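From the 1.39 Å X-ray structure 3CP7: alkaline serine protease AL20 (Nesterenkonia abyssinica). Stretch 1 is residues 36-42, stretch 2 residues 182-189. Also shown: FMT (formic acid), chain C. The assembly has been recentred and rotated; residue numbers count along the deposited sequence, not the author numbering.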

ATOM      1  N   VAL A  36      -9.921   4.508  -9.469  1.00  8.51           N
ATOM      2  CA  VAL A  36     -11.239   4.343  -8.847  1.00  8.42           C
ATOM      3  C   VAL A  36     -11.110   4.100  -7.344  1.00  8.15           C
ATOM      4  O   VAL A  36     -10.191   3.403  -6.878  1.00  8.95           O
ATOM      5  CB  VAL A  36     -12.094   3.222  -9.501  1.00  8.48           C
ATOM      6  CG1 VAL A  36     -12.430   3.565 -10.947  1.00 10.26           C
ATOM      7  CG2 VAL A  36     -11.402   1.856  -9.420  1.00  9.15           C
ATOM      8  N   ALA A  37     -12.038   4.684  -6.596  1.00  7.63           N
ATOM      9  CA  ALA A  37     -12.173   4.435  -5.170  1.00  7.85           C
ATOM     10  C   ALA A  37     -13.086   3.248  -4.969  1.00  7.61           C
ATOM     11  O   ALA A  37     -14.105   3.091  -5.661  1.00  7.87           O
ATOM     12  CB  ALA A  37     -12.762   5.636  -4.488  1.00  8.35           C
ATOM     13  N   THR A  38     -12.718   2.413  -4.004  1.00  7.55           N
ATOM     14  CA  THR A  38     -13.531   1.258  -3.656  1.00  7.48           C
ATOM     15  C   THR A  38     -13.263   0.889  -2.196  1.00  7.33           C
ATOM     16  O   THR A  38     -12.619   1.658  -1.465  1.00  7.46           O
ATOM     17  CB  THR A  38     -13.268   0.081  -4.640  1.00  7.73           C
ATOM     18  OG1 THR A  38     -14.259  -0.933  -4.446  1.00  7.44           O
ATOM     19  CG2 THR A  38     -11.874  -0.520  -4.473  1.00  7.48           C
ATOM     20  N   ALA A  39     -13.774  -0.259  -1.758  1.00  7.00           N
ATOM     21  CA  ALA A  39     -13.498  -0.759  -0.403  1.00  7.50           C
ATOM     22  C   ALA A  39     -12.252  -1.630  -0.425  1.00  7.72           C
ATOM     23  O   ALA A  39     -11.977  -2.317  -1.410  1.00  8.81           O
ATOM     24  CB  ALA A  39     -14.687  -1.552   0.133  1.00  7.62           C
ATOM     25  N   GLY A  40     -11.510  -1.625   0.676  1.00  7.73           N
ATOM     26  CA  GLY A  40     -10.363  -2.522   0.811  1.00  8.39           C
ATOM     27  C   GLY A  40     -10.748  -3.970   0.581  1.00  8.49           C
ATOM     28  O   GLY A  40     -10.035  -4.698  -0.111  1.00  8.82           O
ATOM     29  N   HIS A  41     -11.883  -4.403   1.132  1.00  8.44           N
ATOM     30  CA  HIS A  41     -12.274  -5.796   1.023  1.00  9.00           C
ATOM     31  C   HIS A  41     -12.705  -6.185  -0.388  1.00  9.40           C
ATOM     32  O   HIS A  41     -12.871  -7.369  -0.670  1.00 10.79           O
ATOM     33  CB  HIS A  41     -13.319  -6.167   2.084  1.00  8.79           C
ATOM     34  CG  HIS A  41     -14.727  -5.776   1.750  1.00  8.19           C
ATOM     35  ND1 HIS A  41     -15.354  -4.669   2.290  1.00  7.68           N
ATOM     36  CD2 HIS A  41     -15.650  -6.390   0.967  1.00  8.81           C
ATOM     37  CE1 HIS A  41     -16.596  -4.611   1.834  1.00  7.66           C
ATOM     38  NE2 HIS A  41     -16.800  -5.644   1.037  1.00  8.95           N
ATOM     39  N   CYS A  42     -12.875  -5.204  -1.273  1.00  9.37           N
ATOM     40  CA  CYS A  42     -13.180  -5.482  -2.682  1.00 10.12           C
ATOM     41  C   CYS A  42     -11.924  -5.750  -3.500  1.00 10.67           C
ATOM     42  O   CYS A  42     -12.020  -6.122  -4.677  1.00 11.47           O
ATOM     43  CB  CYS A  42     -13.925  -4.309  -3.315  1.00 10.08           C
ATOM     44  SG  CYS A  42     -15.589  -4.039  -2.642  1.00 11.58           S
TER
HETATM   45  C   FMT C 219     -19.690  -7.034  -1.163  1.00 13.46           C
HETATM   46  O1  FMT C 219     -18.688  -7.112  -0.432  1.00 13.54           O
HETATM   47  O2  FMT C 219     -20.566  -6.181  -1.006  1.00 12.36           O
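Stretch 2 (182-189) AQNSTNSY

Stretch 2 (residues 182-189) runs alongside stretch 1 in the same sense, the end-to-end directions from Ala37 to His41 and from Gln183 to Ser188 differing by 7°. The two segments, at least 146 residues apart in sequence where they touch, bury 236 Å² between them without a direct hydrogen bond, so the backbones are not paired as neighbouring strands of a sheet; the contact rests on van der Waals packing and one bridging water. Stretch 1 leaves a strand at Thr38, passes Ala39 and tightens into a 3-10 segment over residues 40-42, where Cys42 N donates to Ala39 O (3.0 Å). Stretch 2 is a strand from Gln183 to Thr186.

Ala182 leads in without reaching stretch 1. Gln183 points its CA-to-CB bond toward stretch 1 and extends its side chain with chi1 and chi2 both t, bringing NE2 to 3.6 Å from Ala37 CB. The same NE2 donates to Ser185 O (3.1 Å, 158°), tying the side chain back to its own strand, and also donates to water 1 (NE2 to water O, 2.9 Å). That water in turn donates to Ala37 O (2.8 Å from water O), so a polar link joins the stretches where no direct one exists. Gln183 OE1 is satisfied elsewhere in the structure.

Asn184 and Ser185 make no contact with stretch 1. The chain returns at Thr186, whose CA-to-CB bond points toward stretch 1 and which has the largest covered area of stretch 2, 43 Å². Its chi1 of -105° lies between rotamer wells. Thr186 OG1 comes to 3.7 Å from Thr38 O, a contact rather than a hydrogen bond, and donates weakly to Ser185 O (3.4 Å). The methyl Thr186 CG2 packs against Ala39, 3.9 Å from Ala39 CA and 4.1 Å from Ala39 CB.

Asn187 meets the same alanine through its backbone: its O lies 3.9 Å from Ala39 CB, while its side chain, directed sideways with chi1 m, hydrogen-bonds elsewhere in the structure. At Ser188 the CA atoms of Ala39 and Ser188 are 6.1 Å apart. Ser188 O approaches the His41 ring obliquely, 3.0 Å from His41 CE1; this is the shortest contact between the stretches. His41, with chi1 p, directs its CA-to-CB bond toward stretch 2. At the ring edge His41 NE2 donates to O1 of the bound formic acid (FMT; 2.8 Å, 148°), a group probably from the crystallisation liquor. Tyr189 begins sideways, but the end of its side chain leads away from stretch 1, and the contact closes.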

ATOM      1  N   ALA A 182     -18.745  15.735  -3.766  1.00 10.45           N
ATOM      2  CA  ALA A 182     -17.438  15.137  -3.505  1.00 10.09           C
ATOM      3  C   ALA A 182     -17.609  13.788  -2.817  1.00  9.64           C
ATOM      4  O   ALA A 182     -18.426  13.645  -1.900  1.00  9.81           O
ATOM      5  CB  ALA A 182     -16.575  16.066  -2.645  1.00 10.39           C
ATOM      6  N   GLN A 183     -16.842  12.800  -3.276  1.00  8.25           N
ATOM      7  CA  GLN A 183     -16.835  11.515  -2.593  1.00  8.04           C
ATOM      8  C   GLN A 183     -16.136  11.642  -1.251  1.00  8.26           C
ATOM      9  O   GLN A 183     -15.063  12.239  -1.153  1.00  8.31           O
ATOM     10  CB  GLN A 183     -16.150  10.446  -3.445  1.00  7.99           C
ATOM     11  CG  GLN A 183     -16.130   9.098  -2.730  1.00  7.65           C
ATOM     12  CD  GLN A 183     -15.847   7.931  -3.631  1.00  7.99           C
ATOM     13  OE1 GLN A 183     -15.638   8.083  -4.842  1.00  7.89           O
ATOM     14  NE2 GLN A 183     -15.854   6.739  -3.049  1.00  6.96           N
ATOM     15  N   ASN A 184     -16.741  11.072  -0.213  1.00  8.05           N
ATOM     16  CA  ASN A 184     -16.201  11.220   1.122  1.00  8.16           C
ATOM     17  C   ASN A 184     -16.304   9.963   2.002  1.00  7.76           C
ATOM     18  O   ASN A 184     -15.998  10.002   3.196  1.00  8.31           O
ATOM     19  CB  ASN A 184     -16.827  12.445   1.786  1.00  8.26           C
ATOM     20  CG  ASN A 184     -16.190  12.797   3.115  1.00  8.01           C
ATOM     21  OD1 ASN A 184     -14.973  13.067   3.210  1.00 10.55           O
ATOM     22  ND2 ASN A 184     -17.015  12.844   4.153  1.00  6.98           N
ATOM     23  N   SER A 185     -16.719   8.853   1.393  1.00  7.51           N
ATOM     24  CA  SER A 185     -16.588   7.529   2.007  1.00  7.61           C
ATOM     25  C   SER A 185     -16.941   6.495   0.950  1.00  7.38           C
ATOM     26  O   SER A 185     -17.079   6.820  -0.250  1.00  7.39           O
ATOM     27  CB  SER A 185     -17.442   7.371   3.282  1.00  7.64           C
ATOM     28  OG  SER A 185     -17.123   6.154   3.944  1.00  7.93           O
ATOM     29  N   THR A 186     -17.091   5.259   1.404  1.00  7.99           N
ATOM     30  CA  THR A 186     -17.360   4.144   0.540  1.00  8.50           C
ATOM     31  C   THR A 186     -18.276   3.183   1.329  1.00  8.04           C
ATOM     32  O   THR A 186     -18.184   3.121   2.569  1.00  7.95           O
ATOM     33  CB  THR A 186     -15.940   3.623   0.220  1.00 10.72           C
ATOM     34  OG1 THR A 186     -15.466   3.942  -1.109  1.00 12.14           O
ATOM     35  CG2 THR A 186     -15.418   2.383   0.992  1.00 11.27           C
ATOM     36  N   ASN A 187     -19.179   2.480   0.641  1.00  7.51           N
ATOM     37  CA  ASN A 187     -19.940   1.412   1.299  1.00  7.66           C
ATOM     38  C   ASN A 187     -18.989   0.334   1.773  1.00  8.08           C
ATOM     39  O   ASN A 187     -18.248  -0.217   0.964  1.00  8.12           O
ATOM     40  CB  ASN A 187     -20.943   0.758   0.346  1.00  7.83           C
ATOM     41  CG  ASN A 187     -21.980   1.736  -0.187  1.00  8.16           C
ATOM     42  OD1 ASN A 187     -22.460   2.620   0.532  1.00  8.15           O
ATOM     43  ND2 ASN A 187     -22.330   1.581  -1.466  1.00  9.28           N
ATOM     44  N   SER A 188     -19.019   0.004   3.061  1.00  7.49           N
ATOM     45  CA  SER A 188     -18.091  -0.987   3.593  1.00  7.91           C
ATOM     46  C   SER A 188     -18.732  -2.226   4.230  1.00  7.73           C
ATOM     47  O   SER A 188     -18.382  -3.350   3.860  1.00  8.01           O
ATOM     48  CB  SER A 188     -17.102  -0.320   4.555  1.00  7.82           C
ATOM     49  OG  SER A 188     -16.382  -1.274   5.319  1.00  7.71           O
ATOM     50  N   TYR A 189     -19.663  -2.038   5.164  1.00  8.16           N
ATOM     51  CA  TYR A 189     -20.206  -3.179   5.883  1.00  8.19           C
ATOM     52  C   TYR A 189     -21.485  -2.823   6.608  1.00  8.68           C
ATOM     53  O   TYR A 189     -21.818  -1.648   6.757  1.00  8.69           O
ATOM     54  CB  TYR A 189     -19.163  -3.710   6.888  1.00  8.50           C
ATOM     55  CG  TYR A 189     -18.950  -2.817   8.086  1.00  8.50           C
ATOM     56  CD1 TYR A 189     -17.980  -1.819   8.078  1.00  7.96           C
ATOM     57  CD2 TYR A 189     -19.711  -2.984   9.246  1.00  8.40           C
ATOM     58  CE1 TYR A 189     -17.782  -0.990   9.183  1.00  8.39           C
ATOM     59  CE2 TYR A 189     -19.538  -2.164  10.348  1.00  8.34           C
ATOM     60  CZ  TYR A 189     -18.554  -1.178  10.322  1.00  7.98           C
ATOM     61  OH  TYR A 189     -18.355  -0.342  11.406  1.00  8.99           O
TER
HETATM   62  O   HOH W   1     -16.352   4.360  -4.687  1.00  7.96           O